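Glycoside hydrolase family 61 protein (Myceliophthora thermophila, PDB 5UFV) uses a single copper ion to cleave the beta-1,4-glucosidic bonds of cellulose oxidatively, giving C1-oxidised chain ends. Local coordinates at residues A[7-11]-A[12-16]; A[184-187]-A[188-191]. All coordinates share one frame; numbering follows the deposited sequence.

Contact 1: A[7-11]-A[12-16]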
ATOM      1  N   TYR A   7       7.181   8.558  -7.499  1.00 24.74           N
ATOM      2  CA  TYR A   7       7.958   8.011  -6.387  1.00 24.92           C
ATOM      3  C   TYR A   7       9.313   8.719  -6.235  1.00 27.01           C
ATOM      4  O   TYR A   7       9.872   9.262  -7.197  1.00 27.62           O
ATOM      5  CB  TYR A   7       8.240   6.505  -6.584  1.00 24.85           C
ATOM      6  CG  TYR A   7       7.046   5.584  -6.753  1.00 23.41           C
ATOM      7  CD1 TYR A   7       6.501   5.348  -7.999  1.00 22.39           C
ATOM      8  CD2 TYR A   7       6.497   4.920  -5.668  1.00 22.52           C
ATOM      9  CE1 TYR A   7       5.417   4.492  -8.158  1.00 21.71           C
ATOM     10  CE2 TYR A   7       5.411   4.080  -5.816  1.00 22.07           C
ATOM     11  CZ  TYR A   7       4.880   3.863  -7.068  1.00 21.77           C
ATOM     12  OH  TYR A   7       3.804   3.016  -7.219  1.00 21.07           O
ATOM     13  N   ASN A   8       9.839   8.684  -5.011  1.00 28.33           N
ATOM     14  CA  ASN A   8      11.247   8.960  -4.759  1.00 30.99           C
ATOM     15  C   ASN A   8      11.885   7.764  -4.059  1.00 30.31           C
ATOM     16  O   ASN A   8      11.529   7.419  -2.946  1.00 30.05           O
ATOM     17  CB  ASN A   8      11.455  10.241  -3.935  1.00 32.45           C
ATOM     18  CG  ASN A   8      12.912  10.647  -3.874  1.00 34.01           C
ATOM     19  OD1 ASN A   8      13.736   9.963  -3.269  1.00 38.25           O
ATOM     20  ND2 ASN A   8      13.248  11.725  -4.546  1.00 33.89           N
ATOM     21  N   ILE A   9      12.831   7.137  -4.729  1.00 31.27           N
ATOM     22  CA  ILE A   9      13.445   5.925  -4.229  1.00 32.63           C
ATOM     23  C   ILE A   9      14.952   6.062  -4.219  1.00 34.35           C
ATOM     24  O   ILE A   9      15.597   6.209  -5.263  1.00 32.40           O
ATOM     25  CB  ILE A   9      13.035   4.712  -5.072  1.00 33.75           C
ATOM     26  CG1 ILE A   9      11.533   4.455  -4.879  1.00 33.31           C
ATOM     27  CG2 ILE A   9      13.837   3.483  -4.661  1.00 34.10           C
ATOM     28  CD1 ILE A   9      10.879   3.703  -5.992  1.00 32.90           C
ATOM     29  N   ALA A  10      15.495   5.986  -3.006  1.00 37.38           N
ATOM     30  CA  ALA A  10      16.927   6.118  -2.742  1.00 38.40           C
ATOM     31  C   ALA A  10      17.384   7.448  -3.257  1.00 39.45           C
ATOM     32  O   ALA A  10      18.408   7.527  -3.918  1.00 40.62           O
ATOM     33  CB  ALA A  10      17.702   4.986  -3.385  1.00 38.87           C
ATOM     34  N   GLY A  11      16.584   8.485  -2.992  1.00 39.54           N
ATOM     35  CA  GLY A  11      16.884   9.838  -3.466  1.00 40.20           C
ATOM     36  C   GLY A  11      16.647  10.175  -4.947  1.00 40.92           C
ATOM     37  O   GLY A  11      16.942  11.287  -5.347  1.00 41.02           O
ATOM     38  N   LYS A  12      16.125   9.261  -5.770  1.00 40.87           N
ATOM     39  CA  LYS A  12      15.864   9.564  -7.189  1.00 41.43           C
ATOM     40  C   LYS A  12      14.377   9.593  -7.489  1.00 38.69           C
ATOM     41  O   LYS A  12      13.571   8.912  -6.846  1.00 33.63           O
ATOM     42  CB  LYS A  12      16.525   8.548  -8.121  1.00 46.82           C
ATOM     43  CG  LYS A  12      17.845   8.029  -7.580  1.00 55.74           C
ATOM     44  CD  LYS A  12      18.740   7.353  -8.618  1.00 60.61           C
ATOM     45  CE  LYS A  12      20.129   7.143  -8.021  1.00 66.17           C
ATOM     46  NZ  LYS A  12      21.185   7.114  -9.072  1.00 71.87           N
ATOM     47  N   ASP A  13      14.036  10.373  -8.508  1.00 38.59           N
ATOM     48  CA  ASP A  13      12.658  10.645  -8.858  1.00 36.49           C
ATOM     49  C   ASP A  13      12.216   9.704  -9.954  1.00 34.89           C
ATOM     50  O   ASP A  13      12.934   9.514 -10.941  1.00 33.75           O
ATOM     51  CB  ASP A  13      12.495  12.103  -9.304  1.00 38.49           C
ATOM     52  CG  ASP A  13      12.417  13.075  -8.126  1.00 41.94           C
ATOM     53  OD1 ASP A  13      12.162  12.642  -6.980  1.00 44.03           O
ATOM     54  OD2 ASP A  13      12.608  14.287  -8.331  1.00 47.28           O
ATOM     55  N   TYR A  14      11.045   9.093  -9.763  1.00 31.24           N
ATOM     56  CA  TYR A  14      10.514   8.178 -10.745  1.00 30.01           C
ATOM     57  C   TYR A  14       9.065   8.545 -11.012  1.00 28.96           C
ATOM     58  O   TYR A  14       8.234   8.420 -10.130  1.00 28.43           O
ATOM     59  CB  TYR A  14      10.616   6.722 -10.279  1.00 29.12           C
ATOM     60  CG  TYR A  14      12.041   6.205 -10.108  1.00 30.74           C
ATOM     61  CD1 TYR A  14      12.749   5.657 -11.172  1.00 31.54           C
ATOM     62  CD2 TYR A  14      12.673   6.253  -8.872  1.00 31.05           C
ATOM     63  CE1 TYR A  14      14.047   5.173 -11.005  1.00 32.35           C
ATOM     64  CE2 TYR A  14      13.960   5.787  -8.702  1.00 32.52           C
ATOM     65  CZ  TYR A  14      14.638   5.241  -9.766  1.00 32.96           C
ATOM     66  OH  TYR A  14      15.907   4.791  -9.571  1.00 33.38           O
ATOM     67  N   PRO A  15       8.758   8.983 -12.242  1.00 28.70           N
ATOM     68  CA  PRO A  15       7.368   9.265 -12.560  1.00 28.85           C
ATOM     69  C   PRO A  15       6.500   8.015 -12.573  1.00 28.07           C
ATOM     70  O   PRO A  15       6.944   6.917 -12.888  1.00 28.82           O
ATOM     71  CB  PRO A  15       7.418   9.891 -13.948  1.00 29.49           C
ATOM     72  CG  PRO A  15       8.786   9.639 -14.479  1.00 30.51           C
ATOM     73  CD  PRO A  15       9.663   9.142 -13.392  1.00 29.65           C
ATOM     74  N   GLY A  16       5.254   8.181 -12.207  1.00 26.94           N
ATOM     75  CA  GLY A  16       4.355   7.073 -12.304  1.00 27.07           C
ATOM     76  C   GLY A  16       3.738   6.963 -13.694  1.00 26.58           C
ATOM     77  O   GLY A  16       3.941   7.810 -14.584  1.00 23.25           O
TER
HETATM   78  O   HOH W   1      16.485   4.407  -7.127  1.00 27.84           O

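Contact 2: A[184-187]-A[188-191]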
ATOM      1  N   GLU A 184      14.725 -12.995   4.848  1.00 64.84           N
ATOM      2  CA  GLU A 184      13.498 -13.252   4.140  1.00 63.70           C
ATOM      3  C   GLU A 184      12.406 -13.453   5.183  1.00 58.23           C
ATOM      4  O   GLU A 184      12.613 -14.112   6.194  1.00 56.84           O
ATOM      5  CB  GLU A 184      13.637 -14.463   3.213  1.00 71.46           C
ATOM      6  CG  GLU A 184      14.247 -14.099   1.851  1.00 79.75           C
ATOM      7  CD  GLU A 184      13.705 -14.919   0.676  1.00 85.88           C
ATOM      8  OE1 GLU A 184      13.248 -16.074   0.884  1.00 89.79           O
ATOM      9  OE2 GLU A 184      13.743 -14.404  -0.469  1.00 84.10           O
ATOM     10  N   PRO A 185      11.249 -12.823   4.973  1.00 53.81           N
ATOM     11  CA  PRO A 185      10.204 -13.011   5.964  1.00 52.56           C
ATOM     12  C   PRO A 185       9.675 -14.437   5.986  1.00 50.49           C
ATOM     13  O   PRO A 185       9.511 -15.055   4.945  1.00 49.68           O
ATOM     14  CB  PRO A 185       9.114 -12.014   5.536  1.00 50.76           C
ATOM     15  CG  PRO A 185       9.474 -11.561   4.163  1.00 49.80           C
ATOM     16  CD  PRO A 185      10.943 -11.740   4.020  1.00 50.74           C
ATOM     17  N   ALA A 186       9.414 -14.934   7.182  1.00 51.72           N
ATOM     18  CA  ALA A 186       8.800 -16.236   7.374  1.00 52.94           C
ATOM     19  C   ALA A 186       7.393 -16.249   6.811  1.00 53.30           C
ATOM     20  O   ALA A 186       6.811 -15.198   6.550  1.00 54.71           O
ATOM     21  CB  ALA A 186       8.775 -16.596   8.857  1.00 53.47           C
ATOM     22  N   ALA A 187       6.847 -17.450   6.638  1.00 55.86           N
ATOM     23  CA  ALA A 187       5.514 -17.633   6.057  1.00 55.34           C
ATOM     24  C   ALA A 187       4.421 -16.899   6.850  1.00 54.64           C
ATOM     25  O   ALA A 187       3.415 -16.489   6.272  1.00 56.86           O
ATOM     26  CB  ALA A 187       5.190 -19.126   5.928  1.00 57.01           C
ATOM     27  N   SER A 188       4.626 -16.708   8.152  1.00 53.57           N
ATOM     28  CA  SER A 188       3.649 -16.004   9.005  1.00 52.37           C
ATOM     29  C   SER A 188       3.589 -14.490   8.763  1.00 48.99           C
ATOM     30  O   SER A 188       2.702 -13.804   9.288  1.00 46.41           O
ATOM     31  CB  SER A 188       3.981 -16.245  10.478  1.00 52.19           C
ATOM     32  OG  SER A 188       5.306 -15.838  10.723  1.00 51.59           O
ATOM     33  N   TYR A 189       4.561 -13.973   8.014  1.00 47.55           N
ATOM     34  CA  TYR A 189       4.613 -12.546   7.654  1.00 46.33           C
ATOM     35  C   TYR A 189       4.017 -12.311   6.264  1.00 44.83           C
ATOM     36  O   TYR A 189       3.766 -11.170   5.865  1.00 45.20           O
ATOM     37  CB  TYR A 189       6.060 -12.009   7.691  1.00 45.29           C
ATOM     38  CG  TYR A 189       6.630 -11.747   9.067  1.00 46.36           C
ATOM     39  CD1 TYR A 189       6.191 -10.674   9.821  1.00 46.57           C
ATOM     40  CD2 TYR A 189       7.632 -12.554   9.608  1.00 49.90           C
ATOM     41  CE1 TYR A 189       6.704 -10.410  11.085  1.00 47.08           C
ATOM     42  CE2 TYR A 189       8.153 -12.297  10.876  1.00 51.54           C
ATOM     43  CZ  TYR A 189       7.678 -11.218  11.609  1.00 49.47           C
ATOM     44  OH  TYR A 189       8.177 -10.930  12.854  1.00 48.95           O
ATOM     45  N   LYS A 190       3.789 -13.389   5.531  1.00 45.22           N
ATOM     46  CA  LYS A 190       3.363 -13.302   4.140  1.00 43.84           C
ATOM     47  C   LYS A 190       1.879 -13.611   3.979  1.00 42.39           C
ATOM     48  O   LYS A 190       1.320 -14.389   4.762  1.00 44.62           O
ATOM     49  CB  LYS A 190       4.158 -14.284   3.283  1.00 45.53           C
ATOM     50  CG  LYS A 190       5.611 -13.909   3.069  1.00 45.36           C
ATOM     51  CD  LYS A 190       6.389 -15.147   2.655  1.00 47.17           C
ATOM     52  CE  LYS A 190       7.613 -14.807   1.823  1.00 47.66           C
ATOM     53  NZ  LYS A 190       8.465 -16.021   1.711  1.00 48.89           N
ATOM     54  N   ALA A 191       1.274 -12.987   2.956  1.00 39.85           N
ATOM     55  CA  ALA A 191      -0.125 -13.202   2.544  1.00 36.37           C
ATOM     56  C   ALA A 191      -0.282 -13.128   1.029  1.00 34.24           C
ATOM     57  O   ALA A 191       0.569 -12.597   0.315  1.00 32.64           O
ATOM     58  CB  ALA A 191      -1.011 -12.150   3.160  1.00 35.10           C
TER

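Contact 1: A[7-11]-A[12-16]
Lys12 and Ile9 pair through both of their backbone amides: Ile9 N donates to Lys12 O at 2.9 Å, and Lys12 N donates to Ile9 O at 3.1 Å. One residue on, Asp13 OD1 accepts a hydrogen bond from Asn8 ND2 at 2.8 Å. The N-H...O angle of 134° shows that this bond is bent; the donor comes to the syn side of OD1 but about 34° out of the carboxylate plane. Amide and carboxylate planes stand 84° apart. With chi1 at -170° Asn8 CG is turned away from the backbone N, and the end of the side chain comes nearer to Asp13. These pairings define an antiparallel beta hairpin closed by a type I' turn, with Ala10 and Gly11 at its two positive-phi positions; it forms an edge of the AA9 beta sandwich. Tyr14 N then donates to Tyr7 O and Tyr7 N to Tyr14 O, both at 2.8 Å. The Tyr14 ring edge runs beside Ile9, CE2 lying 3.9 Å from Ile9 CB and Ile9 O near the ring plane. A water accepts from Tyr14 OH and donates to Ile9 O, linking the hydroxyl end of the ring to the backbone of Ile9. On this same face Tyr7 and Ile9 reach Ala173 and Ile175 of strand 167-177, respectively, and Tyr7 OH bonds to Gln29 NE2.

Contact 2: A[184-187]-A[188-191]
Tyr189 and Lys190 fold back on Ala186 and Ala187 through two overlapping type I beta turns. The evidence is a pair of backbone bonds, Tyr189 N to Ala186 O at 3.0 Å and Lys190 N to Ala187 O at 3.2 Å, with negative phi and psi at Ala187, Ser188 and Tyr189. The turns lead into the short, weakly bonded edge strand 190-191, where Ala191 bonds to the backbone of Trp101. The side chain of Lys190 runs back along the preceding segment. Its CB lies 3.8 Å from Ala187 O, and CG, placed anti to the carbonyl carbon (chi1 -71°), passes Ala186 O. Beyond it the extended chain carries CD past both Ala186 O and Pro185 O, then Lys190 CE to 3.7 Å from Pro185 O. Lys190 NZ ends 3.5 Å from Pro185 O, a contact not counted as a hydrogen bond. Lys190 NZ is also 4.9 Å from Glu184 OE1, so any attraction between these charges acts without contact; Glu184 OE2 has a long, weak ion pair with Lys86 NZ. Cutting this chain back to an alanine removes the methylenes along Pro185 O and Ala186 O, and is likely to leave those carbonyls less covered and Glu184 without this nearby positive charge. The Tyr189 ring meets Phe225 edge-to-face, while Pro185 CB packs 3.7 Å from Tyr189 CB.

Contact 1 and contact 2 are separate elements of one AA9 domain, in series along the chain, their centres 27 Å apart and their nearest atoms about 18 Å apart. Each reaches an outermost strand: 12-15 borders the four-stranded antiparallel sheet, and 190-191 borders the mixed sheet. Their centres lie 16 and 17 Å from the centre of the chain, contact 1 partly buried and contact 2 on the surface. Their relation to the copper site differs. In contact 1 the side chain of Tyr7 is about 11 Å from that of Tyr169, a copper ligand alongside His1 and His75; Tyr169 belongs to strand 167-177, which Tyr7 and Ile9 touch farther along. Contact 2 follows that strand in sequence but lies away from the annotated sites.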